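PDB 6FWY: B-type Cna protein from Enterococcus faecium, which is of unknown function but, as the thioester domain of an LPXTG-anchored surface protein, may help the bacterium attach covalently to host surfaces. Local coordinates for residues L189-A194 / T210-K215; F220-P225 / L233-T238. All coordinates share one frame; numbering follows the deposited sequence.

Both contacts lie in a part of the chain built of strands: their centres are 27 and 30 Å from the centre of the chain, and about 7 Å from each other. Along the chain, both segments of contact 1 precede both segments of contact 2, and strand 213-215 is followed by strand 218-225 after a short link. Contact 1 joins edge strand 213-215 to strand 185-191 within the larger antiparallel sheet. Contact 2 faces strand 218-225 of the five-stranded sheet across to strand 231-250, the neighbour of 185-191. They meet where T190 N bonds K236 O. Contact 1 thus extends the larger sheet by pairing, while contact 2 packs the five-stranded sheet onto it.

Contact 1: L189-A194 / T210-K215; sequences LTFTSA and TNNTVK
L189 and N212 hold the two segments together through the backbone: L189 N donates to N212 O at 2.9 Å, with an N-H...O angle of 175°. V214 continues the antiparallel pairing by backbone bonding to A187. N212 itself is loop, with a positive phi, and its carbonyl reaches the neighbouring strand just before strand 213-215 begins.

An Asx turn shapes this entry: N211 OD1 accepts from T213 N at 3.2 Å, the donor lying well above the amide's carbonyl plane. T213 OG1 gives a second bond back to N211 O at 3.0 Å. The turn thus leads into the edge strand 213-215, which lies against strand 185-191 in the larger sheet.

Among side chains, L189 and V214 lie roughly perpendicular, the CD1 methyl of L189 meeting CG1 of V214 at 4.1 Å; F220 packs on both. Farther along, the N212 amide comes to the rim of the F191 ring, ND2 lying in the ring plane 3.5 Å from CE2, with the two planes 61° apart. A chi1 of -75° turns the N212 amide away from its own carbonyl carbon and lets ND2 reach that rim. I201 of strand 200-203 touches L189, F191 and N212.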
# COMPACT_ATOMS: atom_id res chain seq x y z
N LEU A 189 -10.05 3.73 -21.18
CA LEU A 189 -10.13 2.70 -22.21
C LEU A 189 -9.16 2.97 -23.35
O LEU A 189 -9.05 4.11 -23.79
CB LEU A 189 -11.57 2.60 -22.74
CG LEU A 189 -12.65 2.36 -21.68
CD1 LEU A 189 -13.98 2.14 -22.37
CD2 LEU A 189 -12.32 1.14 -20.81
N THR A 190 -8.44 1.94 -23.78
CA THR A 190 -7.60 2.00 -24.97
C THR A 190 -8.09 0.94 -25.94
O THR A 190 -8.18 -0.24 -25.59
CB THR A 190 -6.11 1.74 -24.64
OG1 THR A 190 -5.61 2.81 -23.86
CG2 THR A 190 -5.24 1.67 -25.90
N PHE A 191 -8.39 1.36 -27.16
CA PHE A 191 -8.83 0.44 -28.21
C PHE A 191 -7.63 -0.07 -28.98
O PHE A 191 -6.82 0.72 -29.45
CB PHE A 191 -9.89 1.10 -29.08
CG PHE A 191 -11.18 1.32 -28.34
CD1 PHE A 191 -12.13 0.33 -28.25
CD2 PHE A 191 -11.38 2.50 -27.66
CE1 PHE A 191 -13.29 0.51 -27.52
CE2 PHE A 191 -12.55 2.72 -26.91
CZ PHE A 191 -13.50 1.71 -26.83
N THR A 192 -7.52 -1.39 -29.05
CA THR A 192 -6.35 -2.05 -29.63
C THR A 192 -6.59 -2.54 -31.05
O THR A 192 -5.69 -3.10 -31.66
CB THR A 192 -5.92 -3.22 -28.73
OG1 THR A 192 -7.06 -4.05 -28.46
CG2 THR A 192 -5.37 -2.69 -27.42
N SER A 193 -7.79 -2.31 -31.58
CA SER A 193 -8.11 -2.50 -32.99
C SER A 193 -8.85 -1.27 -33.49
O SER A 193 -9.11 -0.33 -32.74
CB SER A 193 -9.00 -3.73 -33.17
OG SER A 193 -10.28 -3.55 -32.59
N ALA A 194 -9.19 -1.29 -34.78
CA ALA A 194 -10.00 -0.27 -35.42
C ALA A 194 -11.35 -0.09 -34.73
O ALA A 194 -12.03 -1.07 -34.44
CB ALA A 194 -10.19 -0.60 -36.89
N THR A 210 -17.42 10.69 -23.46
CA THR A 210 -16.67 11.19 -24.64
C THR A 210 -15.17 11.37 -24.40
O THR A 210 -14.44 11.75 -25.31
CB THR A 210 -17.24 12.52 -25.15
OG1 THR A 210 -17.28 13.46 -24.08
CG2 THR A 210 -18.66 12.35 -25.68
N ASN A 211 -14.71 11.07 -23.18
CA ASN A 211 -13.31 11.23 -22.81
C ASN A 211 -12.65 9.85 -22.51
O ASN A 211 -11.62 9.80 -21.88
CB ASN A 211 -13.19 12.21 -21.64
CG ASN A 211 -13.81 11.68 -20.33
OD1 ASN A 211 -14.38 10.59 -20.26
ND2 ASN A 211 -13.71 12.49 -19.29
N ASN A 212 -13.27 8.78 -22.99
CA ASN A 212 -12.82 7.37 -22.80
C ASN A 212 -12.58 6.94 -21.35
O ASN A 212 -11.84 5.99 -21.11
CB ASN A 212 -11.58 7.05 -23.67
CG ASN A 212 -11.93 6.87 -25.15
OD1 ASN A 212 -11.50 7.66 -25.98
ND2 ASN A 212 -12.76 5.87 -25.47
N THR A 213 -13.24 7.59 -20.39
CA THR A 213 -13.01 7.33 -18.97
C THR A 213 -14.24 6.69 -18.33
O THR A 213 -15.35 7.12 -18.59
CB THR A 213 -12.60 8.63 -18.25
OG1 THR A 213 -11.50 9.22 -18.95
CG2 THR A 213 -12.16 8.37 -16.80
N VAL A 214 -14.03 5.66 -17.53
CA VAL A 214 -15.11 4.92 -16.85
C VAL A 214 -14.85 4.88 -15.35
O VAL A 214 -13.72 5.06 -14.89
CB VAL A 214 -15.29 3.48 -17.39
CG1 VAL A 214 -15.61 3.49 -18.87
CG2 VAL A 214 -14.05 2.62 -17.16
N LYS A 215 -15.92 4.64 -14.60
CA LYS A 215 -15.81 4.51 -13.16
C LYS A 215 -15.46 3.08 -12.79
O LYS A 215 -15.72 2.17 -13.55
CB LYS A 215 -17.12 4.94 -12.51
CG LYS A 215 -17.28 6.45 -12.53
CD LYS A 215 -18.75 6.86 -12.49
CE LYS A 215 -18.92 8.31 -12.06
NZ LYS A 215 -18.94 8.45 -10.56

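Contact 2: F220-P225 / L233-T238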
# COMPACT_ATOMS: atom_id res chain seq x y z
N PHE A 220 -20.29 0.14 -17.77
CA PHE A 220 -20.43 0.96 -18.95
C PHE A 220 -20.90 0.10 -20.11
O PHE A 220 -20.84 -1.11 -20.05
CB PHE A 220 -19.13 1.70 -19.30
CG PHE A 220 -18.00 0.81 -19.65
CD1 PHE A 220 -17.81 0.38 -20.96
CD2 PHE A 220 -17.10 0.41 -18.68
CE1 PHE A 220 -16.79 -0.49 -21.27
CE2 PHE A 220 -16.04 -0.42 -18.99
CZ PHE A 220 -15.89 -0.89 -20.29
N THR A 221 -21.34 0.76 -21.18
CA THR A 221 -21.85 0.10 -22.37
C THR A 221 -21.19 0.70 -23.61
O THR A 221 -21.10 1.91 -23.74
CB THR A 221 -23.39 0.20 -22.40
OG1 THR A 221 -23.92 -0.53 -21.30
CG2 THR A 221 -23.96 -0.39 -23.68
N ILE A 222 -20.69 -0.17 -24.48
CA ILE A 222 -20.20 0.19 -25.80
C ILE A 222 -21.32 -0.08 -26.80
O ILE A 222 -21.97 -1.12 -26.73
CB ILE A 222 -18.92 -0.60 -26.18
CG1 ILE A 222 -17.79 -0.23 -25.23
CG2 ILE A 222 -18.50 -0.31 -27.62
CD1 ILE A 222 -16.52 -1.03 -25.39
N LYS A 223 -21.54 0.86 -27.71
CA LYS A 223 -22.59 0.76 -28.72
C LYS A 223 -22.02 0.87 -30.12
O LYS A 223 -21.31 1.82 -30.42
CB LYS A 223 -23.65 1.83 -28.49
CG LYS A 223 -24.27 1.74 -27.10
CD LYS A 223 -25.64 2.36 -27.05
CE LYS A 223 -26.22 2.24 -25.65
NZ LYS A 223 -27.63 2.66 -25.54
N VAL A 224 -22.33 -0.11 -30.96
CA VAL A 224 -21.80 -0.22 -32.31
C VAL A 224 -23.01 -0.16 -33.25
O VAL A 224 -23.91 -0.97 -33.10
CB VAL A 224 -21.02 -1.55 -32.51
CG1 VAL A 224 -20.52 -1.70 -33.94
CG2 VAL A 224 -19.85 -1.63 -31.52
N PRO A 225 -23.03 0.79 -34.20
CA PRO A 225 -24.21 0.88 -35.08
C PRO A 225 -24.51 -0.42 -35.82
O PRO A 225 -23.58 -1.08 -36.30
CB PRO A 225 -23.82 1.99 -36.06
CG PRO A 225 -22.83 2.82 -35.35
CD PRO A 225 -22.05 1.87 -34.48
N LEU A 233 -14.20 -5.87 -32.28
CA LEU A 233 -13.51 -4.74 -31.69
C LEU A 233 -12.81 -5.28 -30.45
O LEU A 233 -13.38 -6.10 -29.74
CB LEU A 233 -14.56 -3.72 -31.28
CG LEU A 233 -14.16 -2.51 -30.49
CD1 LEU A 233 -13.13 -1.71 -31.29
CD2 LEU A 233 -15.41 -1.68 -30.24
N SER A 234 -11.59 -4.84 -30.19
CA SER A 234 -10.90 -5.23 -28.95
C SER A 234 -10.43 -4.00 -28.18
O SER A 234 -10.12 -2.98 -28.76
CB SER A 234 -9.75 -6.20 -29.24
OG SER A 234 -8.74 -5.59 -30.01
N PHE A 235 -10.42 -4.11 -26.86
CA PHE A 235 -9.95 -3.02 -25.99
C PHE A 235 -9.46 -3.52 -24.64
O PHE A 235 -9.63 -4.69 -24.30
CB PHE A 235 -11.06 -1.97 -25.80
CG PHE A 235 -12.23 -2.43 -24.97
CD1 PHE A 235 -13.26 -3.16 -25.53
CD2 PHE A 235 -12.31 -2.11 -23.62
CE1 PHE A 235 -14.34 -3.60 -24.76
CE2 PHE A 235 -13.38 -2.53 -22.84
CZ PHE A 235 -14.40 -3.28 -23.41
N LYS A 236 -8.84 -2.61 -23.89
CA LYS A 236 -8.51 -2.82 -22.48
C LYS A 236 -8.77 -1.52 -21.72
O LYS A 236 -8.95 -0.46 -22.32
CB LYS A 236 -7.04 -3.21 -22.30
CG LYS A 236 -6.05 -2.20 -22.84
CD LYS A 236 -4.65 -2.32 -22.31
CE LYS A 236 -3.83 -1.13 -22.80
NZ LYS A 236 -2.37 -1.32 -22.54
N GLY A 237 -8.76 -1.63 -20.40
CA GLY A 237 -8.82 -0.49 -19.50
C GLY A 237 -7.51 -0.37 -18.78
O GLY A 237 -6.84 -1.38 -18.56
N THR A 238 -7.14 0.86 -18.42
CA THR A 238 -6.00 1.11 -17.54
C THR A 238 -6.53 1.89 -16.34
O THR A 238 -6.85 3.07 -16.46
CB THR A 238 -4.88 1.93 -18.24
OG1 THR A 238 -4.40 1.21 -19.39
CG2 THR A 238 -3.72 2.19 -17.29
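Strands 220-225 and 233-238 run antiparallel, 157° between their directions, but their axes stay 11.1 Å apart at closest approach, so they face each other from two layers and meet through side chains alone.

I222 and F235 carry most of the contact, pointing at each other across the gap. The CD1 methyl of I222 sits over one face of the F235 ring, 3.9 Å from its centroid and 29° off the normal, a CH-pi contact; its closest ring atom is F235 CE1, at 3.4 Å. I222 presents that methyl on an extended chain (chi2 174°), while its other branch, CG2, turns to L233 and lies 4.3 Å from the CD2 methyl.

F220 adds the second aromatic. F235 CE2 lies in the plane of the F220 ring, off its edge, 3.9 Å from F220 CZ. All four of these side chains are buried, and the contact is wholly apolar, as in the interior of a beta sandwich.

Y177 of strand 172-181 joins the pair of rings, meeting F235 edge-to-face. M199, in a loop, packs against both I222 and L233. W277 of strand 258-277 touches both V224 and L233, and so bridges the two layers, while L273 of the same strand packs on F235. Strand 220-225 is hydrogen-bonded between strands 172-181 and 200-203 in the five-stranded sheet, whereas 233-238 lies between strands 185-191 and 258-277 in the larger one.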